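PDB 3K1T: glutamate--cysteine ligase GshA from Methylobacillus flagellatus KT, which probably acts as an ATP-dependent ligase that joins glutamate to cysteine, giving the gamma-glutamylcysteine from which glutathione is made. Local coordinates for residues E30-S35 against E220-L225; D244-L249 against K312-K317; R359-T362 against D367-L370. All blocks are in the same frame, centred on the assembly; numbering follows the deposited sequence.

Contact 1 of 3, residues E30-S35 against E220-L225; sequences EHWFRS and EEFAPL
The indole of W32 reaches across to helix 210-226 and meets three side chains there, E221, F222 and L225. The dense part lies over one face of the indole. L225 sets its CD2 methyl above the five-membered ring, 4.0 Å from the ring centroid and 27° off the normal, a CH-pi contact that also brings CD2 to 3.6 Å from W32 CG. Over the same face, toward the benzo end, F222 CD1 comes to 3.6 Å from W32 CZ3. The two aromatic rings meet obliquely, their planes 56° apart. W32 has CG anti to its N (chi1 -179°), which carries the indole straight out from its helix; the backbones stay well apart, and the contact is carried by side chains, the indole above all. W32 CZ3 also lies over the ring of F33, the next residue along.

The solvent side is looser and polar. E221, exposed, sends its extended chain across to the indole edge, and W32 NE1 gives a nearly straight hydrogen bond of 3.0 Å to E221 OE2. The acceptor lies close to the indole plane, but the N-H meets the carboxylate from above its own plane. E221 OE1 binds a glycerol, so each oxygen of this carboxylate has a partner.

Segments 30-35 and 220-225 run roughly antiparallel, their axes 12.0 Å apart at closest approach, and helix 398-421 closes the group: L411 touches W32, F33 and F222, and L414 adds to the cover on W32. From that same helix R410 forms a salt bridge with E30 and a cation-pi contact with F33, while on the far side of helix 26-40 R34 NH1 hydrogen-bonds to A125 O of the second subunit.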
loop_
_atom_site.group_PDB
_atom_site.type_symbol
_atom_site.label_atom_id
_atom_site.label_comp_id
_atom_site.label_asym_id
_atom_site.label_seq_id
_atom_site.Cartn_x
_atom_site.Cartn_y
_atom_site.Cartn_z
ATOM N N GLU A 30 -11.328 -11.500 -4.496
ATOM C CA GLU A 30 -10.506 -10.329 -4.748
ATOM C C GLU A 30 -10.753 -9.749 -6.172
ATOM O O GLU A 30 -10.820 -8.519 -6.356
ATOM C CB GLU A 30 -9.035 -10.643 -4.508
ATOM C CG GLU A 30 -8.758 -11.040 -3.061
ATOM C CD GLU A 30 -9.071 -9.957 -2.035
ATOM O OE1 GLU A 30 -9.192 -8.758 -2.391
ATOM O OE2 GLU A 30 -9.212 -10.318 -0.844
ATOM N N HIS A 31 -10.934 -10.624 -7.149
ATOM C CA HIS A 31 -11.319 -10.192 -8.489
ATOM C C HIS A 31 -12.673 -9.488 -8.468
ATOM O O HIS A 31 -12.844 -8.425 -9.074
ATOM C CB HIS A 31 -11.383 -11.384 -9.449
ATOM C CG HIS A 31 -11.841 -11.007 -10.809
ATOM N ND1 HIS A 31 -13.146 -11.162 -11.223
ATOM C CD2 HIS A 31 -11.195 -10.380 -11.818
ATOM C CE1 HIS A 31 -13.262 -10.713 -12.462
ATOM N NE2 HIS A 31 -12.095 -10.240 -12.849
ATOM N N TRP A 32 -13.624 -10.030 -7.699
ATOM C CA TRP A 32 -14.945 -9.395 -7.597
ATOM C C TRP A 32 -14.833 -7.998 -6.980
ATOM O O TRP A 32 -15.409 -7.037 -7.497
ATOM C CB TRP A 32 -15.891 -10.301 -6.802
ATOM C CG TRP A 32 -17.285 -9.763 -6.640
ATOM C CD1 TRP A 32 -18.329 -9.942 -7.494
ATOM C CD2 TRP A 32 -17.787 -8.994 -5.545
ATOM N NE1 TRP A 32 -19.444 -9.334 -7.015
ATOM C CE2 TRP A 32 -19.148 -8.731 -5.818
ATOM C CE3 TRP A 32 -17.224 -8.495 -4.370
ATOM C CZ2 TRP A 32 -19.958 -8.005 -4.952
ATOM C CZ3 TRP A 32 -18.030 -7.803 -3.498
ATOM C CH2 TRP A 32 -19.395 -7.555 -3.799
ATOM N N PHE A 33 -14.076 -7.857 -5.896
ATOM C CA PHE A 33 -13.917 -6.532 -5.294
ATOM C C PHE A 33 -13.301 -5.558 -6.292
ATOM O O PHE A 33 -13.752 -4.412 -6.418
ATOM C CB PHE A 33 -13.030 -6.592 -4.042
ATOM C CG PHE A 33 -13.768 -6.906 -2.754
ATOM C CD1 PHE A 33 -14.749 -6.052 -2.271
ATOM C CD2 PHE A 33 -13.450 -8.047 -2.019
ATOM C CE1 PHE A 33 -15.412 -6.323 -1.093
ATOM C CE2 PHE A 33 -14.102 -8.317 -0.811
ATOM C CZ PHE A 33 -15.085 -7.444 -0.363
ATOM N N ARG A 34 -12.259 -5.986 -7.006
ATOM C CA ARG A 34 -11.673 -5.094 -8.020
ATOM C C ARG A 34 -12.699 -4.634 -9.055
ATOM O O ARG A 34 -12.697 -3.437 -9.402
ATOM C CB ARG A 34 -10.451 -5.705 -8.713
ATOM C CG ARG A 34 -9.199 -5.576 -7.843
ATOM C CD ARG A 34 -7.963 -6.026 -8.622
ATOM N NE ARG A 34 -7.799 -7.457 -8.726
ATOM C CZ ARG A 34 -7.095 -8.178 -7.838
ATOM N NH1 ARG A 34 -6.513 -7.606 -6.781
ATOM N NH2 ARG A 34 -6.991 -9.455 -8.017
ATOM N N SER A 35 -13.575 -5.537 -9.531
ATOM C CA SER A 35 -14.643 -5.117 -10.429
ATOM C C SER A 35 -15.545 -4.061 -9.767
ATOM O O SER A 35 -15.935 -3.094 -10.425
ATOM C CB SER A 35 -15.501 -6.295 -10.892
ATOM O OG SER A 35 -14.668 -7.193 -11.570
ATOM N N GLU A 220 -26.632 -9.527 -1.229
ATOM C CA GLU A 220 -27.420 -10.285 -2.206
ATOM C C GLU A 220 -26.592 -10.685 -3.401
ATOM O O GLU A 220 -26.864 -11.707 -4.000
ATOM C CB GLU A 220 -28.614 -9.484 -2.733
ATOM C CG GLU A 220 -29.792 -9.431 -1.798
ATOM C CD GLU A 220 -30.796 -8.299 -2.181
ATOM O OE1 GLU A 220 -30.824 -7.849 -3.382
ATOM O OE2 GLU A 220 -31.539 -7.877 -1.258
ATOM N N GLU A 221 -25.571 -9.903 -3.738
ATOM C CA GLU A 221 -24.664 -10.314 -4.790
ATOM C C GLU A 221 -23.510 -11.182 -4.289
ATOM O O GLU A 221 -23.117 -12.161 -4.945
ATOM C CB GLU A 221 -24.137 -9.107 -5.532
ATOM C CG GLU A 221 -23.282 -9.549 -6.693
ATOM C CD GLU A 221 -22.872 -8.417 -7.606
ATOM O OE1 GLU A 221 -23.386 -7.285 -7.400
ATOM O OE2 GLU A 221 -22.008 -8.690 -8.493
ATOM N N PHE A 222 -22.947 -10.828 -3.133
ATOM C CA PHE A 222 -21.783 -11.531 -2.626
ATOM C C PHE A 222 -22.083 -12.923 -2.098
ATOM O O PHE A 222 -21.312 -13.848 -2.324
ATOM C CB PHE A 222 -21.098 -10.694 -1.542
ATOM C CG PHE A 222 -19.774 -11.233 -1.107
ATOM C CD1 PHE A 222 -18.634 -11.010 -1.877
ATOM C CD2 PHE A 222 -19.652 -11.898 0.083
ATOM C CE1 PHE A 222 -17.373 -11.515 -1.445
ATOM C CE2 PHE A 222 -18.424 -12.396 0.512
ATOM C CZ PHE A 222 -17.283 -12.192 -0.246
ATOM N N ALA A 223 -23.189 -13.096 -1.399
ATOM C CA ALA A 223 -23.489 -14.377 -0.780
ATOM C C ALA A 223 -23.569 -15.542 -1.818
ATOM O O ALA A 223 -22.956 -16.594 -1.596
ATOM C CB ALA A 223 -24.763 -14.274 0.095
ATOM N N PRO A 224 -24.248 -15.337 -2.957
ATOM C CA PRO A 224 -24.219 -16.405 -3.965
ATOM C C PRO A 224 -22.872 -16.605 -4.656
ATOM O O PRO A 224 -22.610 -17.715 -5.104
ATOM C CB PRO A 224 -25.292 -15.997 -4.990
ATOM C CG PRO A 224 -25.881 -14.728 -4.499
ATOM C CD PRO A 224 -25.264 -14.301 -3.261
ATOM N N LEU A 225 -22.041 -15.566 -4.731
ATOM C CA LEU A 225 -20.667 -15.673 -5.269
ATOM C C LEU A 225 -19.891 -16.759 -4.526
ATOM O O LEU A 225 -19.155 -17.535 -5.155
ATOM C CB LEU A 225 -19.919 -14.331 -5.161
ATOM C CG LEU A 225 -18.506 -14.227 -5.770
ATOM C CD1 LEU A 225 -18.597 -14.200 -7.324
ATOM C CD2 LEU A 225 -17.714 -13.023 -5.217
#

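Contact 2 of 3, residues D244-L249 against K312-K317; sequences DFHARL and KMSVVK
M313, a selenomethionine in the last turn of helix 307-314, presses its CB on the face of F245, 3.6 Å from the ring centroid and only 12° off the normal. With F245 chi1 at -75°, CG opposite the carbonyl carbon, the ring turns its face to M313 CB and its CD2 comes to 3.5 Å from M313 O. S314 comes next, and its buried OG is the polar hub: it bonds to R310 O one turn back in the helix and accepts from a water, 2.8 Å away, that in turn takes the N-H of F245. The H246 ring passes close by, with NE2 3.1 Å from S314 OG. At V315 phi turns positive (79°) and the helix ends. V316 O then receives a second water at 3.0 Å, which lies in the imidazole plane beside H246 NE2. On the loop side, D244 OD1 accepts from H246 N in an Asx turn within a type I turn from D244 to A247. The chemistry implies two modes of attachment: an apolar CH-pi contact, with A284 of strand 280-285 touching both F245 and M313, and water bridges that tie the turn to the end of the helix.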
loop_
_atom_site.group_PDB
_atom_site.type_symbol
_atom_site.label_atom_id
_atom_site.label_comp_id
_atom_site.label_asym_id
_atom_site.label_seq_id
_atom_site.Cartn_x
_atom_site.Cartn_y
_atom_site.Cartn_z
ATOM N N ASP A 244 -44.489 9.857 17.547
ATOM C CA ASP A 244 -44.495 10.694 18.742
ATOM C C ASP A 244 -44.329 9.792 19.955
ATOM O O ASP A 244 -45.267 9.115 20.358
ATOM C CB ASP A 244 -45.808 11.499 18.852
ATOM C CG ASP A 244 -45.871 12.358 20.135
ATOM O OD1 ASP A 244 -44.830 12.443 20.864
ATOM O OD2 ASP A 244 -46.966 12.916 20.418
ATOM N N PHE A 245 -43.117 9.773 20.517
ATOM C CA PHE A 245 -42.825 8.931 21.697
ATOM C C PHE A 245 -43.363 9.506 23.016
ATOM O O PHE A 245 -43.264 8.853 24.063
ATOM C CB PHE A 245 -41.328 8.650 21.792
ATOM C CG PHE A 245 -40.847 7.644 20.792
ATOM C CD1 PHE A 245 -40.952 6.288 21.051
ATOM C CD2 PHE A 245 -40.256 8.051 19.609
ATOM C CE1 PHE A 245 -40.478 5.351 20.146
ATOM C CE2 PHE A 245 -39.798 7.120 18.691
ATOM C CZ PHE A 245 -39.901 5.768 18.966
ATOM N N HIS A 246 -43.972 10.694 22.971
ATOM C CA HIS A 246 -44.768 11.161 24.133
ATOM C C HIS A 246 -46.245 10.811 24.069
ATOM O O HIS A 246 -47.012 11.208 24.941
ATOM C CB HIS A 246 -44.570 12.655 24.358
ATOM C CG HIS A 246 -43.170 12.997 24.744
ATOM N ND1 HIS A 246 -42.646 12.677 25.985
ATOM C CD2 HIS A 246 -42.166 13.573 24.043
ATOM C CE1 HIS A 246 -41.379 13.062 26.030
ATOM N NE2 HIS A 246 -41.062 13.598 24.865
ATOM N N ALA A 247 -46.652 10.053 23.061
ATOM C CA ALA A 247 -48.014 9.550 22.999
ATOM C C ALA A 247 -47.955 8.053 22.688
ATOM O O ALA A 247 -46.871 7.505 22.488
ATOM C CB ALA A 247 -48.805 10.292 21.931
ATOM N N ARG A 248 -49.114 7.408 22.633
ATOM C CA ARG A 248 -49.167 5.975 22.375
ATOM C C ARG A 248 -49.835 5.616 21.035
ATOM O O ARG A 248 -50.093 4.447 20.745
ATOM C CB ARG A 248 -49.833 5.303 23.569
ATOM C CG ARG A 248 -49.087 5.668 24.885
ATOM C CD ARG A 248 -49.692 5.050 26.096
ATOM N NE ARG A 248 -49.522 3.604 26.092
ATOM C CZ ARG A 248 -49.912 2.797 27.074
ATOM N NH1 ARG A 248 -50.507 3.293 28.158
ATOM N NH2 ARG A 248 -49.709 1.490 26.974
ATOM N N LEU A 249 -50.090 6.624 20.202
ATOM C CA LEU A 249 -50.734 6.381 18.907
ATOM C C LEU A 249 -49.924 5.380 18.066
ATOM O O LEU A 249 -50.507 4.546 17.358
ATOM C CB LEU A 249 -50.883 7.685 18.110
ATOM C CG LEU A 249 -51.822 8.741 18.708
ATOM C CD1 LEU A 249 -51.819 9.982 17.833
ATOM C CD2 LEU A 249 -53.217 8.203 18.899
ATOM N N LYS A 312 -35.595 9.888 25.767
ATOM C CA LYS A 312 -34.504 9.381 24.957
ATOM C C LYS A 312 -34.930 9.125 23.507
ATOM O O LYS A 312 -34.238 9.502 22.542
ATOM C CB LYS A 312 -33.941 8.068 25.563
ATOM C CG LYS A 312 -32.818 7.473 24.744
ATOM C CD LYS A 312 -32.058 6.332 25.474
ATOM C CE LYS A 312 -32.936 5.146 25.753
ATOM N NZ LYS A 312 -32.121 3.878 25.911
HETATM N N MSE A 313 -36.049 8.441 23.344
HETATM C CA MSE A 313 -36.518 8.075 21.996
HETATM C C MSE A 313 -37.081 9.292 21.213
HETATM O O MSE A 313 -37.034 9.290 19.994
HETATM C CB MSE A 313 -37.553 6.960 22.101
HETATM C CG MSE A 313 -36.968 5.707 22.755
HETATM SE SE MSE A 313 -35.232 5.141 21.996
HETATM C CE MSE A 313 -36.227 4.446 20.527
ATOM N N SER A 314 -37.568 10.316 21.915
ATOM C CA SER A 314 -37.945 11.593 21.275
ATOM C C SER A 314 -36.722 12.397 20.863
ATOM O O SER A 314 -36.827 13.299 20.023
ATOM C CB SER A 314 -38.769 12.464 22.230
ATOM O OG SER A 314 -39.991 11.849 22.570
ATOM N N VAL A 315 -35.580 12.098 21.502
ATOM C CA VAL A 315 -34.255 12.666 21.185
ATOM C C VAL A 315 -34.091 14.059 21.764
ATOM O O VAL A 315 -33.095 14.316 22.441
ATOM C CB VAL A 315 -33.858 12.647 19.678
ATOM C CG1 VAL A 315 -32.386 13.160 19.486
ATOM C CG2 VAL A 315 -33.984 11.244 19.062
ATOM N N VAL A 316 -35.034 14.954 21.502
ATOM C CA VAL A 316 -34.981 16.295 22.032
ATOM C C VAL A 316 -36.350 16.703 22.591
ATOM O O VAL A 316 -37.386 16.075 22.333
ATOM C CB VAL A 316 -34.502 17.323 20.938
ATOM C CG1 VAL A 316 -32.979 17.135 20.572
ATOM C CG2 VAL A 316 -35.391 17.231 19.682
ATOM N N LYS A 317 -36.336 17.769 23.379
ATOM C CA LYS A 317 -37.547 18.310 23.940
ATOM C C LYS A 317 -38.433 18.967 22.870
ATOM O O LYS A 317 -39.650 19.011 23.036
ATOM C CB LYS A 317 -37.224 19.287 25.087
ATOM C CG LYS A 317 -36.715 18.584 26.353
HETATM O O HOH W 1 -41.390 11.923 20.189
HETATM O O HOH W 2 -38.588 14.849 24.768
#

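Contact 3 of 3, residues R359-T362 against D367-L370. With SO4 (sulfate ion), chain B.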
loop_
_atom_site.group_PDB
_atom_site.type_symbol
_atom_site.label_atom_id
_atom_site.label_comp_id
_atom_site.label_asym_id
_atom_site.label_seq_id
_atom_site.Cartn_x
_atom_site.Cartn_y
_atom_site.Cartn_z
ATOM N N ARG A 359 -12.435 -2.596 20.574
ATOM C CA ARG A 359 -13.041 -1.846 21.675
ATOM C C ARG A 359 -13.262 -2.851 22.807
ATOM O O ARG A 359 -14.093 -3.749 22.673
ATOM C CB ARG A 359 -14.385 -1.254 21.279
ATOM C CG ARG A 359 -14.372 -0.333 20.032
ATOM C CD ARG A 359 -15.765 0.200 19.737
ATOM N NE ARG A 359 -15.865 0.721 18.365
ATOM C CZ ARG A 359 -15.335 1.871 17.940
ATOM N NH1 ARG A 359 -14.731 2.680 18.793
ATOM N NH2 ARG A 359 -15.428 2.226 16.653
ATOM N N VAL A 360 -12.529 -2.667 23.898
ATOM C CA VAL A 360 -12.581 -3.547 25.045
ATOM C C VAL A 360 -13.451 -2.836 26.070
ATOM O O VAL A 360 -13.083 -1.776 26.604
ATOM C CB VAL A 360 -11.157 -3.888 25.584
ATOM C CG1 VAL A 360 -11.217 -4.829 26.859
ATOM C CG2 VAL A 360 -10.254 -4.512 24.501
ATOM N N HIS A 361 -14.630 -3.384 26.295
ATOM C CA HIS A 361 -15.630 -2.770 27.185
ATOM C C HIS A 361 -15.075 -2.511 28.584
ATOM O O HIS A 361 -14.436 -3.382 29.186
ATOM C CB HIS A 361 -16.885 -3.657 27.339
ATOM C CG HIS A 361 -17.710 -3.799 26.102
ATOM N ND1 HIS A 361 -19.073 -4.006 26.151
ATOM C CD2 HIS A 361 -17.369 -3.853 24.794
ATOM C CE1 HIS A 361 -19.530 -4.186 24.929
ATOM N NE2 HIS A 361 -18.525 -4.048 24.083
ATOM N N THR A 362 -15.331 -1.307 29.105
ATOM C CA THR A 362 -14.982 -0.989 30.496
ATOM C C THR A 362 -16.038 -1.502 31.481
ATOM O O THR A 362 -15.708 -1.815 32.600
ATOM C CB THR A 362 -14.756 0.527 30.713
ATOM O OG1 THR A 362 -15.913 1.219 30.277
ATOM C CG2 THR A 362 -13.576 1.037 29.900
ATOM N N ASP A 367 -24.652 -8.784 30.411
ATOM C CA ASP A 367 -25.196 -8.349 29.114
ATOM C C ASP A 367 -24.264 -7.450 28.276
ATOM O O ASP A 367 -24.693 -6.820 27.312
ATOM C CB ASP A 367 -26.519 -7.663 29.305
ATOM C CG ASP A 367 -27.626 -8.637 29.697
ATOM O OD1 ASP A 367 -27.555 -9.853 29.359
ATOM O OD2 ASP A 367 -28.581 -8.154 30.335
ATOM N N GLU A 368 -22.988 -7.407 28.640
ATOM C CA GLU A 368 -22.005 -6.703 27.827
ATOM C C GLU A 368 -21.772 -7.361 26.463
ATOM O O GLU A 368 -21.258 -6.708 25.553
ATOM C CB GLU A 368 -20.692 -6.518 28.601
ATOM C CG GLU A 368 -20.804 -5.433 29.689
ATOM C CD GLU A 368 -21.362 -4.149 29.161
ATOM O OE1 GLU A 368 -20.829 -3.601 28.172
ATOM O OE2 GLU A 368 -22.389 -3.695 29.695
ATOM N N ASN A 369 -22.136 -8.626 26.311
ATOM C CA ASN A 369 -22.113 -9.273 24.992
ATOM C C ASN A 369 -23.206 -8.750 24.041
ATOM O O ASN A 369 -23.173 -9.035 22.844
ATOM C CB ASN A 369 -22.140 -10.807 25.086
ATOM C CG ASN A 369 -23.379 -11.359 25.762
ATOM O OD1 ASN A 369 -24.387 -10.657 25.933
ATOM N ND2 ASN A 369 -23.294 -12.643 26.201
ATOM N N LEU A 370 -24.154 -7.977 24.600
ATOM C CA LEU A 370 -25.296 -7.403 23.882
ATOM C C LEU A 370 -25.151 -5.874 23.791
ATOM O O LEU A 370 -25.238 -5.293 22.709
ATOM C CB LEU A 370 -26.579 -7.814 24.644
ATOM C CG LEU A 370 -27.955 -7.411 24.167
ATOM C CD1 LEU A 370 -29.079 -8.304 24.825
ATOM C CD2 LEU A 370 -28.191 -5.908 24.446
HETATM S S SO4 B . -14.187 5.223 14.954
HETATM O O1 SO4 B . -13.750 4.545 16.152
HETATM O O2 SO4 B . -13.239 4.697 14.022
HETATM O O3 SO4 B . -15.528 4.846 14.569
HETATM O O4 SO4 B . -14.065 6.691 15.102
#
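H361 ND1 donates to E368 OE1 at 2.7 Å with an N-H...O angle of 161°, the shortest polar bond between 359-362 and 367-370. The carboxylate oxygen lies close to the imidazole plane and offers its anti lone pair, the one turned away from OE2, while the ring and carboxylate planes stand 67° apart. E368 gets there by folding back: its chain bends at chi2 (-51°), bringing OE1 round to the ring edge. Next to this bond H361 CE1 approaches E368 O at 3.1 Å. The other nitrogen, H361 NE2, is bonded to E343 OE2 of strand 340-349, and E368 OE2 is taken by N371 ND2; with a partner at each nitrogen, the imidazole is fixed in its rotation. H361 ends strand 352-361 of the large antiparallel sheet, and E368 sits in the loop that returns to the adjacent strand 377-381, so the bond ties this connection back to the end of the strand. A leucine in place of H361 would probably leave E368 OE1 and E343 OE2 without their shared imidazole partner and the loop less firmly tied to the strand. Two residues earlier, R359 extends from CG to NE and presents its guanidinium edge to a sulfate. R359 NH2 bonds to sulfate O1 at 2.9 Å, and weak, long bonds run from NH2 to O3 and from NH1 to O1. D49 forms a salt bridge with the same NH2 and F377 a cation-pi contact, positioning the group. S47 OG, N63 ND2 and G67 N complete the sulfate site.

In the fold
The three contacts follow one another along the chain without touching. Contact 1, where helices 26-40, 210-226 and 398-421 pack together beside the second subunit, is the most remote from contact 2: centres 42 Å apart, nearest atoms about 25 Å. Contact 3, on the large antiparallel sheet, lies nearer to each, with its centre 32 Å from that of contact 1 and 28 Å from that of contact 2; its nearest atoms are about 11 Å from contact 2, which joins a loop and a helix end beside the four-stranded sheet. The sulfate at contact 3 probably comes from the crystallisation liquor, as do the glycerols by contacts 1 and 2, but its polar setting could mark an anion-binding pocket.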